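Local coordinates for protein mialostatin (Ixodes ricinus, PDB 6ZTK) that inhibits cysteine cathepsins of the tick midgut and of the host, restraining the proteolysis of blood proteins during digestion, at residues Y49-Q54 against K128-Y133. Where two conformers were deposited one is given. Numbering follows the deposited sequence.
Sequences YAVSTQ and KRVLSY. With TRT (fragment of triton X-100), chain C.
Two tyrosine rings, one per segment, are each covered on one face by the methylene part of a polar side chain from the other. K128 (chi1 to chi3 mtm, chi4 -94°) lays CE 3.6 Å from the centroid of the Y49 ring (chi1 t) and NZ 4.7 Å from it, combining CH-pi and cation-pi contacts; Q54 (mm) sets CG 3.4 Å above the centroid of the Y133 ring (chi1 t), almost on its normal. Between these two contacts, V130 CG2 meets Y49 CE2 at 3.8 Å and T53 OG1 at 3.7 Å, and V51 CG1 lies 3.5 Å from Y133 OH. The closest CA atoms are those of A50 and V130, 6.3 Å apart. Residues 49-51 are helical; by Q54 the chain is extended (-105/100), and T53 OG1 donates a hydrogen bond to A50 O (2.8 Å) and accepts one from Q54 NE2 (2.9 Å). Three separate waters join Y49 OH to V130 N (both 2.9 Å), Y49 OH to K128 O (2.9 and 3.1 Å) and Q54 OE1 to Y133 O (both 3.0 Å). Residues 128-133 belong to edge strand 127-136, interrupted by a classic bulge where L131 (-89/-32) and S132 face I118. R129 CA-to-CB points away from the helix; its NH1 overlaps O21 of the Triton fragment (1.3 Å), consistent with alternative occupancy, since R129 has two conformers. Helix 41-52 packed thus against the antiparallel sheet is the hallmark of the cystatin fold.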
ATOM      1  N   TYR A  49       2.811  -2.650  -3.172  1.00 13.86           N
ATOM      2  CA  TYR A  49       3.579  -3.661  -2.424  1.00 14.37           C
ATOM      3  C   TYR A  49       2.958  -3.847  -1.032  1.00 14.84           C
ATOM      4  O   TYR A  49       2.703  -4.948  -0.566  1.00 13.86           O
ATOM      5  CB  TYR A  49       5.066  -3.368  -2.352  1.00 15.00           C
ATOM      6  CG  TYR A  49       5.741  -4.360  -1.475  1.00 16.05           C
ATOM      7  CD1 TYR A  49       5.912  -5.684  -1.863  1.00 18.36           C
ATOM      8  CD2 TYR A  49       6.198  -3.985  -0.218  1.00 18.96           C
ATOM      9  CE1 TYR A  49       6.524  -6.610  -1.007  1.00 20.53           C
ATOM     10  CE2 TYR A  49       6.825  -4.895   0.608  1.00 19.88           C
ATOM     11  CZ  TYR A  49       6.925  -6.207   0.243  1.00 22.35           C
ATOM     12  OH  TYR A  49       7.551  -7.094   1.119  1.00 24.25           O
ATOM     13  N   ALA A  50       2.696  -2.735  -0.330  1.00 13.41           N
ATOM     14  CA  ALA A  50       2.186  -2.805   1.036  1.00 13.56           C
ATOM     15  C   ALA A  50       0.886  -3.588   1.051  1.00 13.94           C
ATOM     16  O   ALA A  50       0.663  -4.446   1.879  1.00 13.90           O
ATOM     17  CB  ALA A  50       2.000  -1.401   1.581  1.00 13.24           C
ATOM     18  N   VAL A  51      -0.075  -3.252   0.169  1.00 12.48           N
ATOM     19  CA  VAL A  51      -1.414  -3.943   0.197  0.50 13.45           C
ATOM     20  C   VAL A  51      -1.240  -5.429  -0.117  1.00 13.74           C
ATOM     21  O   VAL A  51      -1.994  -6.227   0.455  1.00 15.11           O
ATOM     22  CB  VAL A  51      -2.503  -3.362  -0.742  0.50 13.54           C
ATOM     23  CG1 VAL A  51      -2.776  -1.918  -0.425  0.50 12.74           C
ATOM     24  CG2 VAL A  51      -2.313  -3.586  -2.223  0.50 14.68           C
ATOM     25  N   SER A  52      -0.237  -5.764  -0.896  1.00 13.50           N
ATOM     26  CA  SER A  52      -0.016  -7.193  -1.291  1.00 15.97           C
ATOM     27  C   SER A  52       0.366  -8.017  -0.061  1.00 16.43           C
ATOM     28  O   SER A  52       0.266  -9.262  -0.147  1.00 17.35           O
ATOM     29  CB  SER A  52       1.006  -7.317  -2.336  1.00 16.14           C
ATOM     30  OG  SER A  52       2.335  -7.251  -1.906  1.00 16.01           O
ATOM     31  N   THR A  53       0.845  -7.401   1.020  1.00 14.57           N
ATOM     32  CA  THR A  53       1.321  -8.148   2.222  1.00 15.04           C
ATOM     33  C   THR A  53       0.177  -8.414   3.199  1.00 16.20           C
ATOM     34  O   THR A  53       0.395  -9.071   4.238  1.00 17.03           O
ATOM     35  CB  THR A  53       2.482  -7.404   2.892  1.00 14.45           C
ATOM     36  OG1 THR A  53       1.941  -6.228   3.539  1.00 15.29           O
ATOM     37  CG2 THR A  53       3.611  -7.080   1.967  1.00 14.74           C
ATOM     38  N   GLN A  54      -1.050  -7.881   2.979  1.00 14.33           N
ATOM     39  CA  GLN A  54      -2.117  -7.877   3.973  1.00 14.29           C
ATOM     40  C   GLN A  54      -3.168  -8.917   3.633  1.00 14.42           C
ATOM     41  O   GLN A  54      -3.984  -8.716   2.707  1.00 17.05           O
ATOM     42  CB  GLN A  54      -2.635  -6.466   4.122  1.00 16.79           C
ATOM     43  CG  GLN A  54      -1.548  -5.473   4.485  1.00 16.66           C
ATOM     44  CD  GLN A  54      -0.989  -5.737   5.874  1.00 15.62           C
ATOM     45  OE1 GLN A  54      -1.731  -5.738   6.844  1.00 19.57           O
ATOM     46  NE2 GLN A  54       0.282  -5.995   5.943  1.00 17.07           N
ATOM     47  N   LYS A 128      12.812  -4.841   0.632  1.00 23.02           N
ATOM     48  CA  LYS A 128      11.636  -4.031   0.989  1.00 22.35           C
ATOM     49  C   LYS A 128      10.880  -4.835   2.035  1.00 20.21           C
ATOM     50  O   LYS A 128      10.654  -6.057   1.840  1.00 20.89           O
ATOM     51  CB  LYS A 128      10.593  -3.795  -0.112  1.00 27.35           C
ATOM     52  CG  LYS A 128      10.979  -3.132  -1.402  1.00 35.13           C
ATOM     53  CD  LYS A 128       9.753  -2.983  -2.297  1.00 32.61           C
ATOM     54  CE  LYS A 128       9.081  -4.274  -2.687  1.00 38.06           C
ATOM     55  NZ  LYS A 128       9.571  -4.770  -3.992  1.00 43.18           N
ATOM     56  N   ARG A 129      10.493  -4.185   3.138  1.00 17.65           N
ATOM     57  CA  ARG A 129       9.794  -4.845   4.251  0.50 18.62           C
ATOM     58  C   ARG A 129       8.744  -3.893   4.794  1.00 17.19           C
ATOM     59  O   ARG A 129       9.072  -2.763   5.136  1.00 17.02           O
ATOM     60  CB  ARG A 129      10.761  -5.204   5.386  0.50 21.59           C
ATOM     61  CG  ARG A 129      10.108  -5.684   6.671  0.50 29.26           C
ATOM     62  CD  ARG A 129      11.200  -5.899   7.708  0.50 32.16           C
ATOM     63  NE  ARG A 129      10.745  -6.363   9.004  0.50 33.51           N
ATOM     64  CZ  ARG A 129      11.574  -6.793   9.955  0.50 36.55           C
ATOM     65  NH1 ARG A 129      12.878  -6.790   9.725  0.50 39.94           N
ATOM     66  NH2 ARG A 129      11.103  -7.201  11.121  0.50 33.51           N
ATOM     67  N   VAL A 130       7.518  -4.375   4.882  1.00 14.48           N
ATOM     68  CA  VAL A 130       6.471  -3.579   5.558  1.00 15.04           C
ATOM     69  C   VAL A 130       6.695  -3.620   7.061  1.00 15.92           C
ATOM     70  O   VAL A 130       6.653  -4.715   7.644  1.00 17.01           O
ATOM     71  CB  VAL A 130       5.069  -4.081   5.205  1.00 14.94           C
ATOM     72  CG1 VAL A 130       4.015  -3.332   6.013  1.00 16.32           C
ATOM     73  CG2 VAL A 130       4.799  -3.937   3.721  1.00 18.21           C
ATOM     74  N   LEU A 131       6.904  -2.471   7.677  1.00 13.53           N
ATOM     75  CA  LEU A 131       7.052  -2.422   9.159  1.00 14.43           C
ATOM     76  C   LEU A 131       5.714  -2.243   9.864  1.00 16.55           C
ATOM     77  O   LEU A 131       5.550  -2.699  10.993  1.00 16.90           O
ATOM     78  CB  LEU A 131       7.961  -1.263   9.530  1.00 14.23           C
ATOM     79  CG  LEU A 131       9.387  -1.299   9.000  1.00 15.53           C
ATOM     80  CD1 LEU A 131      10.159  -0.089   9.526  1.00 16.76           C
ATOM     81  CD2 LEU A 131      10.042  -2.598   9.411  1.00 16.77           C
ATOM     82  N   SER A 132       4.774  -1.545   9.240  1.00 14.11           N
ATOM     83  CA  SER A 132       3.480  -1.262   9.858  1.00 14.72           C
ATOM     84  C   SER A 132       2.428  -1.126   8.753  1.00 13.47           C
ATOM     85  O   SER A 132       2.787  -0.710   7.639  1.00 13.48           O
ATOM     86  CB  SER A 132       3.542  -0.010  10.721  1.00 16.65           C
ATOM     87  OG  SER A 132       3.763   1.108   9.953  1.00 19.62           O
ATOM     88  N   TYR A 133       1.184  -1.429   9.112  1.00 14.32           N
ATOM     89  CA  TYR A 133       0.033  -1.227   8.169  1.00 13.15           C
ATOM     90  C   TYR A 133      -1.192  -1.103   9.034  1.00 13.68           C
ATOM     91  O   TYR A 133      -1.551  -2.083   9.740  1.00 15.91           O
ATOM     92  CB  TYR A 133      -0.033  -2.393   7.181  1.00 13.93           C
ATOM     93  CG  TYR A 133      -1.054  -2.216   6.079  1.00 13.07           C
ATOM     94  CD1 TYR A 133      -2.414  -2.362   6.313  1.00 13.77           C
ATOM     95  CD2 TYR A 133      -0.621  -1.998   4.793  1.00 14.32           C
ATOM     96  CE1 TYR A 133      -3.326  -2.236   5.271  1.00 15.13           C
ATOM     97  CE2 TYR A 133      -1.524  -1.893   3.724  1.00 14.15           C
ATOM     98  CZ  TYR A 133      -2.866  -1.988   3.993  1.00 13.92           C
ATOM     99  OH  TYR A 133      -3.752  -1.885   2.930  1.00 15.80           O
TER
HETATM  100  O24 TRT C 501      12.890  -7.771  13.836  0.50 26.37           O
HETATM  101  C23 TRT C 501      13.512  -7.599  12.596  0.50 30.51           C
HETATM  102  C22 TRT C 501      12.420  -7.438  11.567  0.50 33.55           C
HETATM  103  O21 TRT C 501      12.604  -6.230  10.832  0.50 30.06           O
HETATM  104  C20 TRT C 501      11.981  -5.085  11.404  0.50 26.66           C
HETATM  105  C19 TRT C 501      13.014  -3.994  11.595  0.50 26.39           C
HETATM  106  O18 TRT C 501      13.637  -3.697  10.352  0.50 24.14           O
HETATM  107  C17 TRT C 501      14.891  -3.017  10.483  0.50 20.53           C
HETATM  108  C16 TRT C 501      14.730  -1.502  10.458  0.50 21.48           C
HETATM  109  O15 TRT C 501      13.453  -1.144  11.002  0.50 19.11           O
HETATM  110  C12 TRT C 501      13.243   0.149  11.432  0.50 16.29           C
HETATM  111  C13 TRT C 501      13.730   1.259  10.762  0.50 15.63           C
HETATM  112  C14 TRT C 501      13.471   2.536  11.245  0.50 16.83           C
HETATM  113  C11 TRT C 501      12.467   0.326  12.558  0.50 15.54           C
HETATM  114  C10 TRT C 501      12.191   1.603  13.009  0.50 14.90           C
HETATM  115  C9  TRT C 501      12.703   2.735  12.396  0.50 15.54           C
HETATM  116  C6  TRT C 501      12.483   4.132  13.001  0.50 15.81           C
HETATM  117  C8  TRT C 501      13.774   4.293  13.805  0.50 16.90           C
HETATM  118  C7  TRT C 501      11.328   4.233  14.010  0.50 15.40           C
HETATM  119  C5  TRT C 501      12.542   5.300  11.981  0.50 15.22           C
HETATM  120  C1  TRT C 501      11.372   5.667  11.043  0.50 15.08           C
HETATM  121  C2  TRT C 501      10.329   6.446  11.835  0.50 16.56           C
HETATM  122  C4  TRT C 501      10.726   4.429  10.453  0.50 15.21           C
HETATM  123  C3  TRT C 501      11.896   6.535   9.894  0.50 14.40           C
HETATM  124  O   HOH W   1       7.015  -7.037   3.932  1.00 21.44           O
HETATM  125  O   HOH W   2       9.846  -8.318  -0.108  1.00 39.87           O
HETATM  126  O   HOH W   3      -0.995  -4.980   9.637  1.00 37.75           O